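Local atomic coordinates of ApRick protease (Rickettsia conorii, PDB entry 5C9F), a protein that probably acts as a retropepsin-like aspartic endopeptidase, this chain being the protease domain of a longer protein predicted to be membrane-anchored. Residues I13-N16 against H20-I23; A40-L45 against R64-A69; D49-K52 against D56-K59; T68-N73 against L98-I103; K87-I92 against E112-F117. All blocks are in the same frame, centred on the assembly; numbering follows the deposited sequence.

Contact 1 (I13-N16 against H20-I23); sequences IARN and HFYI
The R15 side chain folds over the ring of F21 and follows its surface from CG to the guanidinium. CG stands over one face, 4.2 Å from the F21 ring centroid and only 15° off the normal, a CH-pi contact. The bend at chi3 turns the head group back, so that R15 CZ comes within 3.4 Å of F21 CE2. Guanidinium and ring planes are 48° apart, so they do not stack flat. Two outside partners fix the head group: NE makes a salt bridge with D122, and NH1 a hydrogen bond to the G19 carbonyl.

Beside this pair the backbones join through N16 N and H20 O, 2.8 Å apart with a fairly straight bond (156°). Further along, water 1 spans the gap, donating to A14 O at 2.8 Å and accepting from Y22 N. N16 sets its CB at the edge of the Y22 ring, 3.7 Å from CE2, while its OD1 is bonded to D18 N in the turn.

I13 packs on the buried side, its CD1 pressed tightly on I23 CG1 at 3.4 Å. At the partly exposed end, the grip of D122 and G19 on two different nitrogens should restrain the rotation of the R15 head group, so that its carbons can stay on F21 while its charge is met by an aspartate.

Contact 2 (A40-L45 against R64-A69); sequences ASDIAL and RTYLTA
The hairpin that probably corresponds to the retropepsin flap meets the loop that follows the Asp-Thr-Gly signature chiefly where Y66 of strand 64-68 reaches D42. The two side chains approach from opposite directions. Y66 OH donates to D42 OD1 over 2.9 Å, on the syn side of that oxygen but 34° out of the carboxylate plane. The hydroxyl lies almost as near the other oxygen, with Y66 OH 3.0 Å from D42 OD2, though the bond goes to OD1. Ring and carboxylate are turned only 19° from each other. The aspartate is held in this pose with CG lodged between its backbone N and carbonyl carbon (chi1 65°), which points the carboxylate at the tyrosine hydroxyl.

In a retropepsin this bond would join the flap to the loop after the signature, near the presumed substrate cleft. H95 of strand 88-97 ties the pair together a second time: its ND1 is hydrogen-bonded to D42 OD2, and its ring stacks with that of Y66. Both carboxylate oxygens therefore have a partner.

S41 adds a loose contact, its OG lying 4.4 Å from Y66 CE2, close to the ring plane and at its edge. R64 bends along its own strand toward Y66, whose CE1 sits 4.0 Å above the R64 guanidinium plane, toward the rim. R64 NH2 remains 5.8 Å from D42 OD1, too far for a salt bridge.

Contact 3 (D49-K52 against D56-K59); sequences DAQK and DLTK
Q51 leaves helix 47-52 and lays its end across L57, and its chain can be followed outward atom by atom. From CB the chain sets off anti to the carbonyl carbon (chi1 -69°) and then runs extended. CG is the first atom to arrive, 3.4 Å from L57 CD2. The amide carbon CD comes to 3.3 Å from that same methyl, and OE1 passes farther off, at 3.9 Å from L57 CD2. At the tip, Q51 NE2 is again 3.3 Å from L57 CD2 and gives a weak, long bond to water 2, which also accepts from L57 N at 3.0 Å.

The two side chains cross at about a right angle, with L57 CD2 against the glutamine's CG, CD and NE2. The other branch, L57 CD1, meets A50 CB at 3.9 Å. L57 is nearly eclipsed about its CB-CG bond (chi2 12°), so the very short approaches of CD2 are somewhat doubtful; the apolar contact with A50 is the sounder one. F55 on A50 and Y62 on L57 extend this packing.

On the loop side, D56 OD1 accepts from T58 OG1 at 2.7 Å and, weakly, from T58 N, while K59 N bonds to D56 O. A beta turn, reinforced by a weak Asx-turn bond, presents L57 to the short helix, as the chain doubles back from it toward strand 64-68.

Contact 4 (T68-N73 against L98-I103); sequences TANGEN and LGDLDI
D100 reaches out of the loop 98-103 toward two asparagines of the facing hairpin, N73 and N70, and these three residues make the contact. The one bond across it runs from N73 ND2 to D100 OD2, 2.8 Å long and noticeably bent (131° at the hydrogen). It uses the anti lone pair of OD2, the one directed away from OD1, and the acceptor sits 30° out of the asparagine's amide plane. Amide and carboxylate planes are 76° apart, so the groups meet nearly crosswise and share a single bond. D100 is brought there by its first torsion, which sends CG away from its backbone N and beside its carbonyl carbon.

N70 is held with less commitment. Its ND2 lies loosely beside both carboxylate oxygens, 3.7 Å from D100 OD1, longer than a hydrogen bond; the residue is poorly ordered, in keeping with so loose a hold.

The turn between the strands carries both asparagines. G71 O accepts from both T68 N, at 3.0 Å, and T68 OG1, at 2.8 Å, while N73 pairs through its backbone with Y66. A69 and N70 thus form the two-residue tip of a beta hairpin closed by T68 and G71. Such a tight beta hairpin is consistent with the flap of a retropepsin, here tethered at its surface to the loop leading into strand 104-106.

Contact 5 (K87-I92 against E112-F117); sequences KEFKNI and ERFKGF
The carbonyl oxygen R113 O takes a bond from water 3 at 2.8 Å, and the same water accepts from K87 NZ at 3.2 Å, giving the contact its polar link.

The fold brings two layers together here: strand 88-97 of the mixed sheet lies over the turn between helix 108-111 and strand 116-120 of the three-stranded sheet. Beta bulges interrupt both segments. N91 and I92 form a G1 bulge facing L80, and K115 with G116 a classic one facing N127; K115 NZ goes on to bond A129 O of the third subunit.

Between the layers F89 and F114 make a T-shaped pair, the edge of F89 directed at the face of F114. Their centroids are 4.9 Å apart and the planes 62° from each other, with F89 CZ centred 3.6 Å above the F114 ring plane. The closest carbons are F89 CE1 and F114 CZ, at 3.5 Å. K87 CE lies over one face of F89, so the lysine's methylenes pack on the ring while its amine goes to the water. L110 touches both F89 and I92, and Y128 and I85 pack on F114.

R113 runs past F89 in the opposite direction, its CB 3.7 Å from F89 CE2. Extended from CG to NE, it carries its guanidinium to I92, whose chi2 of -54° turns the terminal methyl toward it: I92 CD1 is centred over one guanidinium face, 3.6 Å above the plane.

Contact 5 is the buried one, largely aromatic and aliphatic between two sheets, with an arginine at its rim; contact 1 is partly buried and grades from isoleucines to an arginine near the outside. Contact 4 is wholly superficial and polar. Contacts 2 and 4, with centres about 8 Å apart, hold the same hairpin, the probable flap, from its two strands, share T68 and A69, and each rely on an aspartate accepting a bond. Contact 3, mostly apolar, is nested in the loop that contact 2 closes, and touches it through L45 and A50. I43 on I92 joins contact 2 to contact 5, and Y22 on I103 joins contact 1 to contact 4.

Contact 1 (I13-N16 against H20-I23)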
# COMPACT_ATOMS: atom_id res chain seq x y z
N ILE A 13 0.14 18.72 2.52
CA ILE A 13 0.44 20.00 3.13
C ILE A 13 -0.09 21.09 2.26
O ILE A 13 0.20 21.11 1.06
CB ILE A 13 1.95 20.15 3.37
CG1 ILE A 13 2.34 19.24 4.54
CG2 ILE A 13 2.31 21.59 3.80
CD1 ILE A 13 3.75 18.77 4.49
N ALA A 14 -0.84 22.02 2.88
CA ALA A 14 -1.38 23.14 2.14
C ALA A 14 -0.34 24.27 2.11
O ALA A 14 0.36 24.51 3.09
CB ALA A 14 -2.68 23.61 2.76
N ARG A 15 -0.24 24.93 0.97
CA ARG A 15 0.68 26.01 0.79
C ARG A 15 0.33 27.11 1.83
O ARG A 15 -0.78 27.38 2.04
CB ARG A 15 0.58 26.60 -0.62
CG ARG A 15 1.74 27.52 -0.93
CD ARG A 15 1.58 28.17 -2.29
NE ARG A 15 1.65 27.23 -3.41
CZ ARG A 15 2.77 26.87 -4.03
NH1 ARG A 15 3.96 27.24 -3.56
NH2 ARG A 15 2.71 26.05 -5.08
N ASN A 16 1.34 27.65 2.49
CA ASN A 16 1.16 28.74 3.41
C ASN A 16 0.73 30.00 2.59
O ASN A 16 1.07 30.12 1.43
CB ASN A 16 2.47 28.95 4.10
CG ASN A 16 2.39 29.93 5.23
OD1 ASN A 16 2.32 31.13 5.01
ND2 ASN A 16 2.44 29.43 6.46
N HIS A 20 4.94 29.57 0.50
CA HIS A 20 5.84 28.44 0.77
C HIS A 20 5.14 27.25 1.42
O HIS A 20 4.06 27.37 1.94
CB HIS A 20 6.98 28.88 1.65
CG HIS A 20 7.78 30.00 1.08
ND1 HIS A 20 8.45 29.89 -0.12
CD2 HIS A 20 7.99 31.27 1.52
CE1 HIS A 20 9.06 31.04 -0.38
NE2 HIS A 20 8.79 31.89 0.59
N PHE A 21 5.73 26.07 1.24
CA PHE A 21 5.30 24.92 1.94
C PHE A 21 6.22 24.68 3.12
O PHE A 21 7.48 24.77 2.99
CB PHE A 21 5.34 23.66 1.05
CG PHE A 21 4.41 23.69 -0.10
CD1 PHE A 21 3.07 23.37 0.08
CD2 PHE A 21 4.86 24.04 -1.36
CE1 PHE A 21 2.21 23.41 -0.99
CE2 PHE A 21 3.99 24.07 -2.44
CZ PHE A 21 2.67 23.75 -2.25
N TYR A 22 5.62 24.39 4.28
CA TYR A 22 6.38 24.04 5.45
C TYR A 22 6.03 22.65 5.91
O TYR A 22 4.88 22.23 5.79
CB TYR A 22 6.13 25.07 6.60
CG TYR A 22 6.49 26.49 6.22
CD1 TYR A 22 7.78 26.98 6.39
CD2 TYR A 22 5.59 27.30 5.62
CE1 TYR A 22 8.13 28.27 6.00
CE2 TYR A 22 5.94 28.60 5.24
CZ TYR A 22 7.21 29.06 5.43
OH TYR A 22 7.56 30.32 5.08
N ILE A 23 7.02 21.96 6.48
CA ILE A 23 6.82 20.61 7.01
C ILE A 23 7.58 20.46 8.33
O ILE A 23 8.71 20.88 8.44
CB ILE A 23 7.46 19.50 6.13
CG1 ILE A 23 7.08 19.62 4.69
CG2 ILE A 23 6.98 18.16 6.66
CD1 ILE A 23 7.88 18.62 3.86
O HOH W 1 2.79 25.12 4.30

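Contact 2 (A40-L45 against R64-A69)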
# COMPACT_ATOMS: atom_id res chain seq x y z
N ALA A 40 17.18 23.68 -3.17
CA ALA A 40 18.22 23.12 -2.29
C ALA A 40 18.52 21.63 -2.55
O ALA A 40 17.67 20.87 -3.03
CB ALA A 40 17.80 23.26 -0.85
N SER A 41 19.71 21.19 -2.16
CA SER A 41 20.06 19.79 -2.29
C SER A 41 19.92 19.13 -0.91
O SER A 41 18.87 18.53 -0.62
CB SER A 41 21.48 19.63 -2.88
OG SER A 41 22.39 20.48 -2.12
N ASP A 42 20.96 19.26 -0.08
CA ASP A 42 20.93 18.66 1.28
C ASP A 42 20.18 19.59 2.19
O ASP A 42 19.78 20.73 1.79
CB ASP A 42 22.35 18.28 1.78
CG ASP A 42 23.25 19.48 1.97
OD1 ASP A 42 23.24 20.40 1.14
OD2 ASP A 42 23.96 19.59 2.98
N ILE A 43 19.87 19.09 3.38
CA ILE A 43 19.20 19.92 4.37
C ILE A 43 20.08 21.06 4.81
O ILE A 43 21.31 20.87 5.04
CB ILE A 43 18.80 19.10 5.57
CG1 ILE A 43 17.57 18.28 5.21
CG2 ILE A 43 18.51 19.98 6.79
CD1 ILE A 43 17.23 17.26 6.24
N ALA A 44 19.48 22.22 4.92
CA ALA A 44 20.18 23.38 5.48
C ALA A 44 19.58 23.74 6.83
O ALA A 44 18.43 24.10 6.93
CB ALA A 44 20.07 24.56 4.51
N LEU A 45 20.35 23.61 7.89
CA LEU A 45 19.86 23.90 9.22
C LEU A 45 20.28 25.30 9.66
O LEU A 45 21.43 25.68 9.51
CB LEU A 45 20.41 22.89 10.23
CG LEU A 45 19.94 21.49 10.43
CD1 LEU A 45 20.62 20.94 11.67
CD2 LEU A 45 18.42 21.48 10.60
N ARG A 64 32.78 23.68 3.94
CA ARG A 64 32.01 23.67 2.70
C ARG A 64 31.57 25.08 2.31
O ARG A 64 31.49 25.97 3.15
CB ARG A 64 30.81 22.70 2.78
CG ARG A 64 31.23 21.23 2.81
CD ARG A 64 31.67 20.74 1.43
NE ARG A 64 30.46 20.45 0.67
CZ ARG A 64 29.86 21.22 -0.23
NH1 ARG A 64 30.39 22.37 -0.66
NH2 ARG A 64 28.70 20.80 -0.76
N THR A 65 31.34 25.27 1.02
CA THR A 65 30.87 26.52 0.48
C THR A 65 29.64 26.28 -0.40
O THR A 65 29.67 25.54 -1.37
CB THR A 65 31.99 27.21 -0.30
OG1 THR A 65 33.06 27.46 0.59
CG2 THR A 65 31.53 28.49 -0.94
N TYR A 66 28.56 26.95 -0.05
CA TYR A 66 27.33 26.88 -0.82
C TYR A 66 27.21 28.16 -1.64
O TYR A 66 27.66 29.22 -1.20
CB TYR A 66 26.16 26.62 0.09
CG TYR A 66 26.11 25.18 0.49
CD1 TYR A 66 26.94 24.68 1.49
CD2 TYR A 66 25.26 24.31 -0.17
CE1 TYR A 66 26.91 23.33 1.82
CE2 TYR A 66 25.21 22.99 0.16
CZ TYR A 66 26.05 22.51 1.13
OH TYR A 66 25.97 21.20 1.43
N LEU A 67 26.76 28.01 -2.88
CA LEU A 67 26.53 29.12 -3.83
C LEU A 67 25.05 29.47 -3.78
O LEU A 67 24.23 28.76 -4.37
CB LEU A 67 27.01 28.71 -5.24
CG LEU A 67 28.46 28.18 -5.29
CD1 LEU A 67 28.74 27.42 -6.57
CD2 LEU A 67 29.46 29.31 -5.11
N THR A 68 24.69 30.52 -3.03
CA THR A 68 23.29 30.86 -2.76
C THR A 68 22.81 32.03 -3.62
O THR A 68 23.50 32.45 -4.55
CB THR A 68 23.04 31.24 -1.26
OG1 THR A 68 24.15 30.88 -0.43
CG2 THR A 68 21.76 30.58 -0.71
N ALA A 69 21.63 32.54 -3.28
CA ALA A 69 21.05 33.71 -3.93
C ALA A 69 21.88 34.97 -3.59
O ALA A 69 22.17 35.78 -4.48
CB ALA A 69 19.59 33.87 -3.52

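Contact 3 (D49-K52 against D56-K59)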
# COMPACT_ATOMS: atom_id res chain seq x y z
N ASP A 49 18.52 25.80 15.09
CA ASP A 49 18.10 24.38 14.99
C ASP A 49 19.28 23.42 15.22
O ASP A 49 19.11 22.40 15.90
CB ASP A 49 17.45 24.07 13.66
CG ASP A 49 16.05 24.68 13.52
OD1 ASP A 49 15.43 24.94 14.57
OD2 ASP A 49 15.58 24.85 12.37
N ALA A 50 20.46 23.74 14.70
CA ALA A 50 21.62 22.90 14.94
C ALA A 50 21.91 22.82 16.43
O ALA A 50 22.15 21.72 16.97
CB ALA A 50 22.86 23.45 14.24
N GLN A 51 21.80 23.96 17.12
CA GLN A 51 22.00 23.97 18.58
C GLN A 51 20.89 23.21 19.33
O GLN A 51 21.20 22.45 20.24
CB GLN A 51 22.08 25.41 19.08
CG GLN A 51 23.33 26.07 18.62
CD GLN A 51 23.37 27.53 18.96
OE1 GLN A 51 22.47 28.27 18.65
NE2 GLN A 51 24.38 27.92 19.71
N LYS A 52 19.64 23.34 18.93
CA LYS A 52 18.57 22.45 19.46
C LYS A 52 18.88 20.96 19.33
O LYS A 52 18.48 20.18 20.17
CB LYS A 52 17.26 22.60 18.73
CG LYS A 52 16.54 23.91 18.92
CD LYS A 52 15.18 23.80 18.17
CE LYS A 52 14.13 23.18 19.09
NZ LYS A 52 13.04 22.57 18.30
N ASP A 56 27.56 21.44 18.60
CA ASP A 56 28.40 22.48 19.20
C ASP A 56 28.98 23.23 18.07
O ASP A 56 29.88 22.72 17.36
CB ASP A 56 29.50 21.86 20.07
CG ASP A 56 30.41 22.91 20.72
OD1 ASP A 56 30.43 24.08 20.27
OD2 ASP A 56 31.11 22.54 21.68
N LEU A 57 28.49 24.45 17.86
CA LEU A 57 28.82 25.18 16.62
C LEU A 57 30.32 25.51 16.59
O LEU A 57 30.88 25.58 15.52
CB LEU A 57 28.04 26.48 16.51
CG LEU A 57 26.65 26.51 15.89
CD1 LEU A 57 26.01 25.15 15.66
CD2 LEU A 57 25.78 27.43 16.72
N THR A 58 30.96 25.63 17.75
CA THR A 58 32.41 25.89 17.78
C THR A 58 33.27 24.68 17.35
O THR A 58 34.41 24.87 16.97
CB THR A 58 32.89 26.33 19.18
OG1 THR A 58 32.86 25.21 20.09
CG2 THR A 58 32.02 27.45 19.71
N LYS A 59 32.74 23.46 17.45
CA LYS A 59 33.48 22.24 17.07
C LYS A 59 33.31 21.91 15.61
O LYS A 59 34.10 21.17 15.04
CB LYS A 59 33.02 20.99 17.85
CG LYS A 59 32.89 21.14 19.34
CD LYS A 59 34.21 21.00 20.06
CE LYS A 59 33.96 20.96 21.56
NZ LYS A 59 35.23 20.82 22.31
O HOH W 2 27.32 26.35 19.86

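Contact 4 (T68-N73 against L98-I103)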
# COMPACT_ATOMS: atom_id res chain seq x y z
N THR A 68 24.69 30.52 -3.03
CA THR A 68 23.29 30.86 -2.76
C THR A 68 22.81 32.03 -3.62
O THR A 68 23.50 32.45 -4.55
CB THR A 68 23.04 31.24 -1.26
OG1 THR A 68 24.15 30.88 -0.43
CG2 THR A 68 21.76 30.58 -0.71
N ALA A 69 21.63 32.54 -3.28
CA ALA A 69 21.05 33.71 -3.93
C ALA A 69 21.88 34.97 -3.59
O ALA A 69 22.17 35.78 -4.48
CB ALA A 69 19.59 33.87 -3.52
N ASN A 70 22.28 35.08 -2.32
CA ASN A 70 23.25 36.10 -1.87
C ASN A 70 24.69 35.72 -2.20
O ASN A 70 25.63 36.39 -1.76
CB ASN A 70 23.13 36.34 -0.35
CG ASN A 70 21.93 37.19 0.04
OD1 ASN A 70 21.07 37.53 -0.79
ND2 ASN A 70 21.86 37.54 1.32
N GLY A 71 24.87 34.67 -3.00
CA GLY A 71 26.18 34.13 -3.33
C GLY A 71 26.80 33.25 -2.24
O GLY A 71 26.08 32.66 -1.42
N GLU A 72 28.13 33.20 -2.26
CA GLU A 72 28.91 32.19 -1.53
C GLU A 72 28.79 32.25 -0.04
O GLU A 72 29.20 33.27 0.55
CB GLU A 72 30.42 32.35 -1.86
CG GLU A 72 30.94 31.25 -2.73
CD GLU A 72 32.37 31.42 -3.18
OE1 GLU A 72 32.52 31.57 -4.37
OE2 GLU A 72 33.32 31.44 -2.37
N ASN A 73 28.32 31.19 0.59
CA ASN A 73 28.35 31.11 2.07
C ASN A 73 29.09 29.91 2.57
O ASN A 73 28.99 28.83 2.01
CB ASN A 73 26.95 31.14 2.66
CG ASN A 73 26.21 32.45 2.33
OD1 ASN A 73 26.83 33.51 2.25
ND2 ASN A 73 24.91 32.37 2.12
N LEU A 98 26.52 29.93 8.79
CA LEU A 98 27.04 30.85 9.82
C LEU A 98 26.01 31.86 10.21
O LEU A 98 26.19 32.60 11.18
CB LEU A 98 28.31 31.55 9.33
CG LEU A 98 29.59 30.70 9.31
CD1 LEU A 98 30.79 31.46 8.75
CD2 LEU A 98 29.89 30.22 10.74
N GLY A 99 24.92 31.94 9.46
CA GLY A 99 23.87 32.82 9.89
C GLY A 99 22.97 33.39 8.84
O GLY A 99 22.03 34.14 9.14
N ASP A 100 23.19 33.03 7.58
CA ASP A 100 22.34 33.60 6.53
C ASP A 100 20.88 33.11 6.58
O ASP A 100 20.14 33.50 5.71
CB ASP A 100 22.92 33.34 5.12
CG ASP A 100 22.47 34.41 4.06
OD1 ASP A 100 21.64 35.34 4.29
OD2 ASP A 100 22.98 34.28 2.94
N LEU A 101 20.44 32.37 7.62
CA LEU A 101 19.25 31.52 7.47
C LEU A 101 18.07 31.71 8.45
O LEU A 101 18.12 31.36 9.63
CB LEU A 101 19.67 30.03 7.40
CG LEU A 101 18.77 29.07 6.63
CD1 LEU A 101 18.75 29.45 5.16
CD2 LEU A 101 19.24 27.63 6.82
N ASP A 102 16.93 32.15 7.92
CA ASP A 102 15.71 32.33 8.75
C ASP A 102 15.00 31.06 9.16
O ASP A 102 14.50 30.93 10.27
CB ASP A 102 14.69 33.21 7.99
CG ASP A 102 13.84 34.05 8.94
OD1 ASP A 102 14.42 34.80 9.75
OD2 ASP A 102 12.60 33.98 8.86
N ILE A 103 14.95 30.09 8.26
CA ILE A 103 14.31 28.83 8.59
C ILE A 103 15.03 27.70 7.90
O ILE A 103 15.56 27.85 6.77
CB ILE A 103 12.82 28.87 8.18
CG1 ILE A 103 12.11 27.66 8.72
CG2 ILE A 103 12.70 28.93 6.68
CD1 ILE A 103 10.62 27.78 8.75

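Contact 5 (K87-I92 against E112-F117)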
# COMPACT_ATOMS: atom_id res chain seq x y z
N LYS A 87 7.75 8.39 7.28
CA LYS A 87 8.70 7.32 7.58
C LYS A 87 10.00 7.89 8.10
O LYS A 87 10.28 9.11 7.95
CB LYS A 87 8.97 6.46 6.37
CG LYS A 87 9.65 7.15 5.21
CD LYS A 87 9.96 6.14 4.11
CE LYS A 87 11.28 5.44 4.32
NZ LYS A 87 11.34 4.26 3.41
N GLU A 88 10.81 6.99 8.65
CA GLU A 88 12.09 7.34 9.22
C GLU A 88 13.15 7.23 8.15
O GLU A 88 13.30 6.20 7.56
CB GLU A 88 12.43 6.44 10.36
CG GLU A 88 13.74 6.88 10.98
CD GLU A 88 14.07 6.14 12.26
OE1 GLU A 88 13.42 5.14 12.58
OE2 GLU A 88 14.98 6.59 12.96
N PHE A 89 13.89 8.31 7.92
CA PHE A 89 15.03 8.27 7.04
C PHE A 89 16.28 8.35 7.91
O PHE A 89 16.30 9.02 8.95
CB PHE A 89 14.96 9.44 6.06
CG PHE A 89 13.75 9.43 5.16
CD1 PHE A 89 12.56 10.12 5.51
CD2 PHE A 89 13.82 8.82 3.93
CE1 PHE A 89 11.47 10.15 4.65
CE2 PHE A 89 12.74 8.86 3.07
CZ PHE A 89 11.58 9.52 3.41
N LYS A 90 17.34 7.65 7.49
CA LYS A 90 18.54 7.51 8.29
C LYS A 90 19.73 8.16 7.62
O LYS A 90 19.85 8.14 6.41
CB LYS A 90 18.83 6.04 8.57
CG LYS A 90 17.70 5.27 9.26
CD LYS A 90 17.38 5.76 10.67
CE LYS A 90 18.55 5.64 11.64
NZ LYS A 90 18.99 4.24 11.85
N ASN A 91 20.59 8.75 8.45
CA ASN A 91 21.86 9.35 8.03
C ASN A 91 21.71 10.27 6.85
O ASN A 91 22.26 10.05 5.81
CB ASN A 91 22.87 8.26 7.75
CG ASN A 91 23.09 7.36 8.95
OD1 ASN A 91 23.30 7.84 10.06
ND2 ASN A 91 23.00 6.06 8.74
N ILE A 92 20.94 11.33 7.06
CA ILE A 92 20.56 12.26 6.07
C ILE A 92 21.56 13.41 6.13
O ILE A 92 21.91 13.95 7.19
CB ILE A 92 19.15 12.80 6.34
CG1 ILE A 92 18.16 11.62 6.30
CG2 ILE A 92 18.79 13.96 5.39
CD1 ILE A 92 18.26 10.83 5.00
N GLU A 112 13.54 13.50 -2.79
CA GLU A 112 13.68 12.48 -3.81
C GLU A 112 13.61 11.10 -3.28
O GLU A 112 13.37 10.17 -4.04
CB GLU A 112 15.03 12.59 -4.56
CG GLU A 112 14.98 13.63 -5.62
CD GLU A 112 16.36 14.01 -6.18
OE1 GLU A 112 17.41 13.48 -5.70
OE2 GLU A 112 16.39 14.86 -7.11
N ARG A 113 13.84 10.91 -2.00
CA ARG A 113 13.78 9.59 -1.44
C ARG A 113 12.36 9.08 -1.21
O ARG A 113 12.15 7.87 -1.02
CB ARG A 113 14.51 9.57 -0.11
CG ARG A 113 16.00 9.80 -0.19
CD ARG A 113 16.43 10.07 1.23
NE ARG A 113 17.86 10.24 1.33
CZ ARG A 113 18.69 9.31 1.78
NH1 ARG A 113 18.24 8.11 2.14
NH2 ARG A 113 19.98 9.58 1.84
N PHE A 114 11.37 9.97 -1.20
CA PHE A 114 9.97 9.52 -1.07
C PHE A 114 9.51 8.76 -2.32
O PHE A 114 9.81 9.18 -3.46
CB PHE A 114 9.02 10.68 -0.88
CG PHE A 114 9.03 11.23 0.53
CD1 PHE A 114 9.96 12.16 0.89
CD2 PHE A 114 8.17 10.75 1.48
CE1 PHE A 114 9.95 12.69 2.17
CE2 PHE A 114 8.19 11.23 2.78
CZ PHE A 114 9.08 12.22 3.11
N LYS A 115 8.66 7.75 -2.13
CA LYS A 115 8.08 7.01 -3.26
C LYS A 115 7.38 7.98 -4.20
O LYS A 115 7.47 7.84 -5.41
CB LYS A 115 7.10 5.96 -2.76
CG LYS A 115 6.67 4.86 -3.69
CD LYS A 115 7.77 4.11 -4.42
CE LYS A 115 8.80 3.53 -3.46
NZ LYS A 115 8.19 2.65 -2.45
N GLY A 116 6.69 8.96 -3.64
CA GLY A 116 5.99 9.99 -4.42
C GLY A 116 6.19 11.39 -3.80
O GLY A 116 6.17 11.52 -2.59
N PHE A 117 6.38 12.40 -4.65
CA PHE A 117 6.49 13.77 -4.23
C PHE A 117 5.85 14.66 -5.31
O PHE A 117 6.33 14.70 -6.43
CB PHE A 117 7.98 14.10 -4.02
CG PHE A 117 8.30 15.57 -4.05
CD1 PHE A 117 7.59 16.46 -3.28
CD2 PHE A 117 9.36 16.04 -4.80
CE1 PHE A 117 7.88 17.83 -3.36
CE2 PHE A 117 9.66 17.40 -4.86
CZ PHE A 117 8.91 18.31 -4.12
O HOH W 3 12.50 6.00 1.00